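Local coordinates for probable transcriptional regulator (Pseudomonas aeruginosa, PDB 2FBI), which probably binds DNA as a dimeric winged helix-turn-helix transcriptional regulator of the MarR family, at residues A[34-37]-A[38-42]. Residues are numbered along the deposited sequence; the frame is centred on the assembly and turned at random.
Sequences LTEQ and QWRVI
The amide oxygen OE1 of Gln38 receives the backbone N-H of Thr35 in a nearly straight bond, N to OE1 2.9 Å with 167° at the hydrogen, while CB of Leu34 rests against the same oxygen. The N-H does not meet the amide head-on: the Thr35 nitrogen lies 33° out of the plane of the Gln38 carbonyl. Gln38 manages this reach by setting CG beside its own backbone N (chi1 -76°) and then running extended, which lays the chain across the Thr35 side chain at about a right angle. Thr35 answers in the other direction, its OG1 accepting from the backbone N of Gln38 at 3.1 Å. That hydroxyl sits between the backbone N and the carbonyl carbon of its own residue, the rotation that brings it to the N-H of Gln38. The two reciprocal bonds make a capping box, with Thr35 as N-cap of helix 36-48, one of the helices of the MarR-type helix-turn-helix domain. The regular helical ladder starts at once behind it: Trp39 N donates to Thr35 O, and Arg40 N to Glu36 O at 2.8 Å. Further along this turn, Arg40 lies alongside both Glu36 and Gln37, pointing the same way. CA of Gln37 lies over one face of the Arg40 guanidinium, toward its rim, and CG of Glu36 approaches Arg40 NH2 to 3.8 Å. The charged ends have partners beyond this turn: Glu36 forms salt bridges with Arg26 and Arg18, and Arg40 gives NE and NH1 to the carbonyl oxygens of Ala60 and Cys61. On the apolar side, CD1 of Leu34 meets CD1 of Ile42 at 3.9 Å, the two side chains crossing beside helix 98-122, where Leu34 touches Met107 and Ile42 touches Phe104.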
ATOM      1  N   LEU A  34      -8.845 -12.275 -10.928  1.00 43.81           N
ATOM      2  CA  LEU A  34      -7.714 -11.361 -10.951  1.00 41.42           C
ATOM      3  C   LEU A  34      -7.133 -10.916  -9.641  1.00 39.63           C
ATOM      4  O   LEU A  34      -7.824 -10.839  -8.598  1.00 38.99           O
ATOM      5  CB  LEU A  34      -7.807 -10.217 -11.963  1.00 42.12           C
ATOM      6  CG  LEU A  34      -8.817  -9.381 -12.692  1.00 43.86           C
ATOM      7  CD1 LEU A  34      -8.417  -9.497 -14.181  1.00 45.65           C
ATOM      8  CD2 LEU A  34     -10.234  -9.795 -12.492  1.00 49.75           C
ATOM      9  N   THR A  35      -5.824 -10.639  -9.721  1.00 36.30           N
ATOM     10  CA  THR A  35      -5.098 -10.091  -8.622  1.00 33.74           C
ATOM     11  C   THR A  35      -5.346  -8.607  -8.642  1.00 31.51           C
ATOM     12  O   THR A  35      -5.603  -8.038  -9.674  1.00 31.87           O
ATOM     13  CB  THR A  35      -3.555 -10.398  -8.726  1.00 34.74           C
ATOM     14  OG1 THR A  35      -2.975  -9.715  -9.863  1.00 31.64           O
ATOM     15  CG2 THR A  35      -3.315 -11.902  -8.920  1.00 34.21           C
ATOM     16  N   GLU A  36      -5.265  -7.987  -7.483  1.00 31.31           N
ATOM     17  CA  GLU A  36      -5.347  -6.570  -7.372  1.00 31.84           C
ATOM     18  C   GLU A  36      -4.262  -5.776  -8.190  1.00 30.94           C
ATOM     19  O   GLU A  36      -4.539  -4.645  -8.648  1.00 30.28           O
ATOM     20  CB  GLU A  36      -5.404  -6.191  -5.906  1.00 33.01           C
ATOM     21  CG  GLU A  36      -4.193  -6.602  -5.114  1.00 36.33           C
ATOM     22  CD  GLU A  36      -4.589  -6.990  -3.695  1.00 41.88           C
ATOM     23  OE1 GLU A  36      -5.376  -7.969  -3.558  1.00 43.19           O
ATOM     24  OE2 GLU A  36      -4.169  -6.302  -2.729  1.00 44.39           O
ATOM     25  N   GLN A  37      -3.110  -6.405  -8.403  0.50 30.12           N
ATOM     26  CA  GLN A  37      -1.976  -5.784  -9.041  0.50 28.70           C
ATOM     27  C   GLN A  37      -2.262  -5.741 -10.540  0.50 28.61           C
ATOM     28  O   GLN A  37      -1.981  -4.735 -11.213  0.50 28.36           O
ATOM     29  CB  GLN A  37      -0.711  -6.595  -8.721  0.50 28.92           C
ATOM     30  CG  GLN A  37      -0.315  -6.638  -7.184  0.50 29.52           C
ATOM     31  CD  GLN A  37      -1.030  -7.693  -6.273  0.50 29.16           C
ATOM     32  OE1 GLN A  37      -1.573  -8.727  -6.704  0.50 27.95           O
ATOM     33  NE2 GLN A  37      -0.981  -7.420  -4.987  0.50 31.42           N
ATOM     34  N   GLN A  38      -2.820  -6.833 -11.061  1.00 27.31           N
ATOM     35  CA  GLN A  38      -3.403  -6.850 -12.386  1.00 27.54           C
ATOM     36  C   GLN A  38      -4.485  -5.785 -12.581  1.00 25.64           C
ATOM     37  O   GLN A  38      -4.485  -5.125 -13.582  1.00 25.62           O
ATOM     38  CB  GLN A  38      -4.032  -8.228 -12.679  1.00 27.56           C
ATOM     39  CG  GLN A  38      -2.989  -9.309 -13.007  1.00 29.53           C
ATOM     40  CD  GLN A  38      -3.621 -10.690 -13.000  1.00 36.67           C
ATOM     41  OE1 GLN A  38      -4.683 -10.883 -12.412  1.00 39.80           O
ATOM     42  NE2 GLN A  38      -3.002 -11.637 -13.686  1.00 37.97           N
ATOM     43  N   TRP A  39      -5.419  -5.694 -11.630  1.00 26.15           N
ATOM     44  CA  TRP A  39      -6.570  -4.812 -11.703  1.00 25.81           C
ATOM     45  C   TRP A  39      -6.082  -3.314 -11.679  1.00 26.00           C
ATOM     46  O   TRP A  39      -6.631  -2.486 -12.399  1.00 23.30           O
ATOM     47  CB  TRP A  39      -7.544  -5.080 -10.547  1.00 26.71           C
ATOM     48  CG  TRP A  39      -8.811  -4.188 -10.639  1.00 28.99           C
ATOM     49  CD1 TRP A  39      -9.239  -3.236  -9.741  1.00 29.89           C
ATOM     50  CD2 TRP A  39      -9.726  -4.124 -11.758  1.00 29.24           C
ATOM     51  NE1 TRP A  39     -10.392  -2.616 -10.230  1.00 30.49           N
ATOM     52  CE2 TRP A  39     -10.700  -3.141 -11.457  1.00 30.33           C
ATOM     53  CE3 TRP A  39      -9.809  -4.818 -12.980  1.00 30.42           C
ATOM     54  CZ2 TRP A  39     -11.779  -2.852 -12.325  1.00 30.42           C
ATOM     55  CZ3 TRP A  39     -10.854  -4.513 -13.864  1.00 32.28           C
ATOM     56  CH2 TRP A  39     -11.819  -3.519 -13.535  1.00 31.77           C
ATOM     57  N   ARG A  40      -5.064  -2.994 -10.839  1.00 26.10           N
ATOM     58  CA  ARG A  40      -4.434  -1.639 -10.859  1.00 26.21           C
ATOM     59  C   ARG A  40      -3.906  -1.248 -12.198  1.00 25.05           C
ATOM     60  O   ARG A  40      -4.069  -0.114 -12.638  1.00 27.17           O
ATOM     61  CB  ARG A  40      -3.300  -1.452  -9.816  1.00 25.80           C
ATOM     62  CG  ARG A  40      -3.841  -1.598  -8.411  1.00 24.51           C
ATOM     63  CD  ARG A  40      -3.016  -0.955  -7.273  1.00 28.02           C
ATOM     64  NE  ARG A  40      -1.674  -1.500  -7.145  1.00 30.31           N
ATOM     65  CZ  ARG A  40      -1.331  -2.594  -6.469  1.00 36.71           C
ATOM     66  NH1 ARG A  40      -0.041  -2.922  -6.429  1.00 36.75           N
ATOM     67  NH2 ARG A  40      -2.242  -3.385  -5.864  1.00 32.84           N
ATOM     68  N   VAL A  41      -3.177  -2.156 -12.797  1.00 24.11           N
ATOM     69  CA  VAL A  41      -2.668  -1.984 -14.113  1.00 24.22           C
ATOM     70  C   VAL A  41      -3.812  -1.780 -15.148  1.00 24.28           C
ATOM     71  O   VAL A  41      -3.838  -0.809 -15.925  1.00 24.38           O
ATOM     72  CB  VAL A  41      -1.762  -3.195 -14.468  1.00 23.96           C
ATOM     73  CG1 VAL A  41      -1.409  -3.166 -15.901  1.00 21.84           C
ATOM     74  CG2 VAL A  41      -0.445  -3.117 -13.666  1.00 26.16           C
ATOM     75  N   ILE A  42      -4.788  -2.670 -15.123  1.00 22.87           N
ATOM     76  CA  ILE A  42      -5.953  -2.524 -16.013  1.00 23.89           C
ATOM     77  C   ILE A  42      -6.642  -1.167 -15.799  1.00 23.72           C
ATOM     78  O   ILE A  42      -6.915  -0.449 -16.761  1.00 22.43           O
ATOM     79  CB  ILE A  42      -6.961  -3.703 -15.772  1.00 23.81           C
ATOM     80  CG1 ILE A  42      -6.346  -5.002 -16.274  1.00 21.74           C
ATOM     81  CG2 ILE A  42      -8.302  -3.398 -16.475  1.00 22.19           C
ATOM     82  CD1 ILE A  42      -7.044  -6.282 -15.800  1.00 24.35           C
TER